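Probable secreted solute-binding lipoprotein (Streptomyces coelicolor, PDB 3I3V) probably binds a solute outside the cell membrane and passes it to a transporter, as other extracellular solute-binding lipoproteins do. Local coordinates at residues C[4-18]-C[41-55]. Residues are numbered along the deposited sequence; the frame is centred on the assembly and turned at random.
Sequences DSDPDTLVVHTQLGT and KIKNLVNGDDLAQVY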
loop_
_atom_site.group_PDB
_atom_site.type_symbol
_atom_site.label_atom_id
_atom_site.label_comp_id
_atom_site.label_asym_id
_atom_site.label_seq_id
_atom_site.Cartn_x
_atom_site.Cartn_y
_atom_site.Cartn_z
ATOM N N ASP C 4 18.368 -26.686 45.802
ATOM C CA ASP C 4 17.186 -25.786 45.734
ATOM C C ASP C 4 17.717 -24.350 45.619
ATOM O O ASP C 4 18.926 -24.168 45.438
ATOM C CB ASP C 4 16.349 -25.925 47.027
ATOM C CG ASP C 4 15.999 -27.379 47.351
ATOM O OD1 ASP C 4 16.822 -28.261 47.022
ATOM O OD2 ASP C 4 14.927 -27.628 47.933
ATOM N N SER C 5 16.802 -23.367 45.687
ATOM C CA SER C 5 17.113 -21.930 45.711
ATOM C C SER C 5 17.528 -21.087 44.516
ATOM O O SER C 5 16.961 -20.003 44.326
ATOM C CB SER C 5 18.152 -21.683 46.796
ATOM O OG SER C 5 18.531 -20.296 46.826
ATOM N N ASP C 6 18.546 -21.513 43.765
ATOM C CA ASP C 6 18.979 -20.733 42.605
ATOM C C ASP C 6 17.852 -20.514 41.634
ATOM O O ASP C 6 16.898 -21.276 41.606
ATOM C CB ASP C 6 20.114 -21.420 41.851
ATOM C CG ASP C 6 21.331 -21.641 42.722
ATOM O OD1 ASP C 6 21.544 -20.876 43.708
ATOM O OD2 ASP C 6 22.112 -22.574 42.423
ATOM N N PRO C 7 17.927 -19.436 40.847
ATOM C CA PRO C 7 16.865 -19.192 39.875
ATOM C C PRO C 7 17.071 -20.350 38.895
ATOM O O PRO C 7 17.918 -21.212 39.133
ATOM C CB PRO C 7 17.242 -17.832 39.278
ATOM C CG PRO C 7 17.984 -17.174 40.370
ATOM C CD PRO C 7 18.853 -18.299 40.900
ATOM N N ASP C 8 16.328 -20.383 37.801
ATOM C CA ASP C 8 16.463 -21.477 36.834
ATOM C C ASP C 8 16.306 -22.835 37.537
ATOM O O ASP C 8 16.688 -23.875 37.001
ATOM C CB ASP C 8 17.823 -21.433 36.110
ATOM C CG ASP C 8 18.431 -20.044 36.078
ATOM O OD1 ASP C 8 17.746 -19.091 35.648
ATOM O OD2 ASP C 8 19.604 -19.918 36.486
ATOM N N THR C 9 15.762 -22.816 38.748
ATOM C CA THR C 9 15.511 -24.041 39.498
ATOM C C THR C 9 14.138 -23.897 40.096
ATOM O O THR C 9 13.955 -23.170 41.043
ATOM C CB THR C 9 16.481 -24.240 40.650
ATOM O OG1 THR C 9 17.751 -24.634 40.138
ATOM C CG2 THR C 9 15.974 -25.327 41.577
ATOM N N LEU C 10 13.178 -24.611 39.549
ATOM C CA LEU C 10 11.834 -24.526 40.037
ATOM C C LEU C 10 11.628 -25.695 40.980
ATOM O O LEU C 10 11.812 -26.826 40.561
ATOM C CB LEU C 10 10.874 -24.650 38.869
ATOM C CG LEU C 10 9.596 -23.842 38.765
ATOM C CD1 LEU C 10 8.465 -24.697 38.255
ATOM C CD2 LEU C 10 9.262 -23.235 40.089
ATOM N N VAL C 11 11.275 -25.446 42.244
ATOM C CA VAL C 11 11.043 -26.546 43.193
ATOM C C VAL C 11 9.540 -26.664 43.372
ATOM O O VAL C 11 8.871 -25.694 43.732
ATOM C CB VAL C 11 11.685 -26.278 44.570
ATOM C CG1 VAL C 11 11.466 -27.480 45.482
ATOM C CG2 VAL C 11 13.167 -25.987 44.414
ATOM N N VAL C 12 9.026 -27.864 43.126
ATOM C CA VAL C 12 7.603 -28.152 43.211
ATOM C C VAL C 12 7.281 -29.162 44.315
ATOM O O VAL C 12 7.769 -30.290 44.289
ATOM C CB VAL C 12 7.087 -28.724 41.862
ATOM C CG1 VAL C 12 5.622 -29.114 41.972
ATOM C CG2 VAL C 12 7.287 -27.704 40.761
ATOM N N HIS C 13 6.453 -28.742 45.272
ATOM C CA HIS C 13 6.015 -29.597 46.376
ATOM C C HIS C 13 4.673 -30.169 45.932
ATOM O O HIS C 13 3.677 -29.451 45.889
ATOM C CB HIS C 13 5.849 -28.769 47.656
ATOM C CG HIS C 13 5.951 -29.578 48.909
ATOM N ND1 HIS C 13 5.867 -29.024 50.158
ATOM C CD2 HIS C 13 6.156 -30.906 49.084
ATOM C CE1 HIS C 13 6.022 -29.978 51.068
ATOM N NE2 HIS C 13 6.199 -31.120 50.441
ATOM N N THR C 14 4.659 -31.463 45.620
ATOM C CA THR C 14 3.483 -32.146 45.077
ATOM C C THR C 14 3.032 -33.414 45.762
ATOM O O THR C 14 3.841 -34.147 46.315
ATOM C CB THR C 14 3.755 -32.605 43.643
ATOM O OG1 THR C 14 4.593 -31.652 42.990
ATOM C CG2 THR C 14 2.472 -32.782 42.881
ATOM N N GLN C 15 1.738 -33.699 45.639
ATOM C CA GLN C 15 1.154 -34.920 46.180
ATOM C C GLN C 15 1.225 -35.989 45.098
ATOM O O GLN C 15 0.952 -37.158 45.360
ATOM C CB GLN C 15 -0.304 -34.702 46.563
ATOM C CG GLN C 15 -0.489 -33.881 47.817
ATOM C CD GLN C 15 -1.935 -33.789 48.233
ATOM O OE1 GLN C 15 -2.806 -33.471 47.419
ATOM N NE2 GLN C 15 -2.205 -34.058 49.511
ATOM N N LEU C 16 1.581 -35.570 43.883
ATOM C CA LEU C 16 1.696 -36.467 42.738
ATOM C C LEU C 16 3.135 -36.925 42.577
ATOM O O LEU C 16 4.066 -36.167 42.858
ATOM C CB LEU C 16 1.280 -35.759 41.444
ATOM C CG LEU C 16 -0.147 -35.239 41.297
ATOM C CD1 LEU C 16 -0.340 -34.724 39.882
ATOM C CD2 LEU C 16 -1.143 -36.350 41.602
ATOM N N GLY C 17 3.321 -38.152 42.094
ATOM C CA GLY C 17 4.675 -38.649 41.900
ATOM C C GLY C 17 4.853 -40.124 42.209
ATOM O O GLY C 17 5.811 -40.745 41.756
ATOM N N THR C 18 3.940 -40.684 42.993
ATOM C CA THR C 18 4.005 -42.097 43.337
ATOM C C THR C 18 2.656 -42.793 43.183
ATOM O O THR C 18 2.276 -43.162 42.073
ATOM C CB THR C 18 4.525 -42.304 44.772
ATOM O OG1 THR C 18 3.805 -41.457 45.678
ATOM C CG2 THR C 18 6.016 -41.990 44.839
ATOM N N LYS C 41 16.160 -26.344 35.791
ATOM C CA LYS C 41 16.104 -27.545 36.614
ATOM C C LYS C 41 14.770 -27.610 37.336
ATOM O O LYS C 41 14.244 -26.590 37.779
ATOM C CB LYS C 41 17.235 -27.565 37.647
ATOM C CG LYS C 41 17.023 -28.619 38.752
ATOM C CD LYS C 41 18.236 -28.807 39.677
ATOM C CE LYS C 41 19.370 -29.567 38.992
ATOM N NZ LYS C 41 19.979 -28.798 37.864
ATOM N N ILE C 42 14.224 -28.814 37.443
ATOM C CA ILE C 42 12.955 -29.023 38.128
ATOM C C ILE C 42 13.161 -30.056 39.219
ATOM O O ILE C 42 13.695 -31.135 38.961
ATOM C CB ILE C 42 11.855 -29.558 37.162
ATOM C CG1 ILE C 42 11.279 -28.414 36.332
ATOM C CG2 ILE C 42 10.734 -30.235 37.959
ATOM C CD1 ILE C 42 10.345 -27.504 37.098
ATOM N N LYS C 43 12.753 -29.731 40.439
ATOM C CA LYS C 43 12.878 -30.690 41.525
ATOM C C LYS C 43 11.511 -30.942 42.137
ATOM O O LYS C 43 10.749 -30.008 42.361
ATOM C CB LYS C 43 13.838 -30.188 42.606
ATOM C CG LYS C 43 14.176 -31.270 43.626
ATOM C CD LYS C 43 15.091 -30.773 44.721
ATOM C CE LYS C 43 15.390 -31.898 45.702
ATOM N NZ LYS C 43 16.122 -31.413 46.905
ATOM N N ASN C 44 11.189 -32.204 42.397
ATOM C CA ASN C 44 9.905 -32.531 43.007
ATOM C C ASN C 44 10.038 -33.029 44.436
ATOM O O ASN C 44 10.855 -33.901 44.720
ATOM C CB ASN C 44 9.165 -33.601 42.197
ATOM C CG ASN C 44 8.466 -33.037 40.984
ATOM O OD1 ASN C 44 7.548 -32.228 41.097
ATOM N ND2 ASN C 44 8.901 -33.462 39.810
ATOM N N LEU C 45 9.247 -32.450 45.335
ATOM C CA LEU C 45 9.217 -32.887 46.726
ATOM C C LEU C 45 7.846 -33.541 46.827
ATOM O O LEU C 45 6.824 -32.873 46.696
ATOM C CB LEU C 45 9.325 -31.699 47.691
ATOM C CG LEU C 45 10.689 -30.989 47.801
ATOM C CD1 LEU C 45 10.564 -29.765 48.720
ATOM C CD2 LEU C 45 11.744 -31.959 48.350
ATOM N N VAL C 46 7.816 -34.850 47.033
ATOM C CA VAL C 46 6.542 -35.548 47.098
ATOM C C VAL C 46 6.100 -35.876 48.513
ATOM O O VAL C 46 6.884 -36.361 49.331
ATOM C CB VAL C 46 6.577 -36.859 46.273
ATOM C CG1 VAL C 46 5.231 -37.587 46.388
ATOM C CG2 VAL C 46 6.890 -36.547 44.814
ATOM N N ASN C 47 4.830 -35.594 48.788
ATOM C CA ASN C 47 4.213 -35.861 50.084
ATOM C C ASN C 47 2.737 -36.167 49.848
ATOM O O ASN C 47 2.161 -35.721 48.858
ATOM C CB ASN C 47 4.352 -34.651 51.013
ATOM C CG ASN C 47 5.704 -34.588 51.688
ATOM O OD1 ASN C 47 6.030 -35.432 52.525
ATOM N ND2 ASN C 47 6.497 -33.593 51.331
ATOM N N GLY C 48 2.128 -36.917 50.763
ATOM C CA GLY C 48 0.733 -37.273 50.607
ATOM C C GLY C 48 -0.185 -36.444 51.474
ATOM O O GLY C 48 -0.336 -35.245 51.257
ATOM N N ASP C 49 -0.799 -37.089 52.459
ATOM C CA ASP C 49 -1.720 -36.431 53.374
ATOM C C ASP C 49 -1.051 -35.373 54.245
ATOM O O ASP C 49 -1.715 -34.445 54.717
ATOM C CB ASP C 49 -2.394 -37.478 54.265
ATOM C CG ASP C 49 -3.376 -38.344 53.497
ATOM O OD1 ASP C 49 -3.788 -39.403 54.023
ATOM O OD2 ASP C 49 -3.743 -37.956 52.368
ATOM N N ASP C 50 0.256 -35.506 54.450
ATOM C CA ASP C 50 0.993 -34.559 55.277
ATOM C C ASP C 50 1.758 -33.476 54.499
ATOM O O ASP C 50 2.656 -32.841 55.046
ATOM C CB ASP C 50 1.974 -35.312 56.180
ATOM C CG ASP C 50 3.072 -36.012 55.398
ATOM O OD1 ASP C 50 4.021 -36.528 56.024
ATOM O OD2 ASP C 50 2.992 -36.052 54.151
ATOM N N LEU C 51 1.421 -33.259 53.234
ATOM C CA LEU C 51 2.128 -32.238 52.454
ATOM C C LEU C 51 1.898 -30.851 53.040
ATOM O O LEU C 51 2.841 -30.076 53.213
ATOM C CB LEU C 51 1.677 -32.259 50.984
ATOM C CG LEU C 51 2.248 -31.175 50.057
ATOM C CD1 LEU C 51 2.010 -31.578 48.624
ATOM C CD2 LEU C 51 1.592 -29.809 50.342
ATOM N N ALA C 52 0.637 -30.540 53.327
ATOM C CA ALA C 52 0.279 -29.249 53.902
ATOM C C ALA C 52 1.103 -28.959 55.159
ATOM O O ALA C 52 1.623 -27.856 55.316
ATOM C CB ALA C 52 -1.205 -29.227 54.231
ATOM N N GLN C 53 1.219 -29.942 56.051
ATOM C CA GLN C 53 1.991 -29.775 57.284
ATOM C C GLN C 53 3.456 -29.538 56.955
ATOM O O GLN C 53 4.076 -28.628 57.497
ATOM C CB GLN C 53 1.885 -31.023 58.191
ATOM C CG GLN C 53 0.516 -31.278 58.855
ATOM C CD GLN C 53 -0.579 -31.776 57.895
ATOM O OE1 GLN C 53 -1.729 -31.972 58.309
ATOM N NE2 GLN C 53 -0.229 -31.982 56.622
ATOM N N VAL C 54 4.006 -30.368 56.070
ATOM C CA VAL C 54 5.405 -30.253 55.675
ATOM C C VAL C 54 5.663 -28.927 54.989
ATOM O O VAL C 54 6.719 -28.327 55.176
ATOM C CB VAL C 54 5.812 -31.375 54.712
ATOM C CG1 VAL C 54 7.283 -31.215 54.296
ATOM C CG2 VAL C 54 5.583 -32.719 55.376
ATOM N N TYR C 55 4.704 -28.473 54.185
ATOM C CA TYR C 55 4.872 -27.196 53.504
ATOM C C TYR C 55 4.895 -26.032 54.509
ATOM O O TYR C 55 5.691 -25.110 54.373
ATOM C CB TYR C 55 3.756 -26.966 52.489
ATOM C CG TYR C 55 3.799 -25.584 51.876
ATOM C CD1 TYR C 55 4.718 -25.266 50.880
ATOM C CD2 TYR C 55 2.946 -24.581 52.328
ATOM C CE1 TYR C 55 4.789 -23.982 50.353
ATOM C CE2 TYR C 55 3.006 -23.296 51.807
ATOM C CZ TYR C 55 3.931 -23.005 50.819
ATOM O OH TYR C 55 3.984 -21.732 50.310
#
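His13 lays one face of its imidazole under Leu51, whose CG stands 3.9 Å from the ring centroid, almost on the ring normal, a CH-pi contact. The ring hangs from strand 9-14, which pairs in parallel with strand 41-46; with helix 23-36 between them they form a beta-alpha-beta unit of the solute-binding protein fold. Strand 41-46 is an edge strand of this chain's sheet, and 67-70 flanks 9-14 on its other side. With CG anti to the backbone N (chi1 -157°), the imidazole reaches into the corner between strand 41-46 and helix 51-60. Val54 and Tyr55 line its edge, and NE2 accepts a hydrogen bond from Asn47 ND2, modelled at 2.6 Å; the donor lies in the ring plane, but the bond is bent at the hydrogen (137°). On the sheet face of Leu10, Val12 and Thr14, Ile42 CD1 presses tightly on Leu10 CB at 3.4 Å, while Asn44 OD1 lies beside Val12 CB and takes a bond from Tyr26 OH of helix 23-36. Lys43, fully extended, brings NZ to 3.2 Å from Asp4 OD1, a salt bridge. Past the strand ends, Gln15 rests CG against Leu51 CD1, and its NE2 donates to Gly48 O at 2.8 Å from above the carbonyl plane.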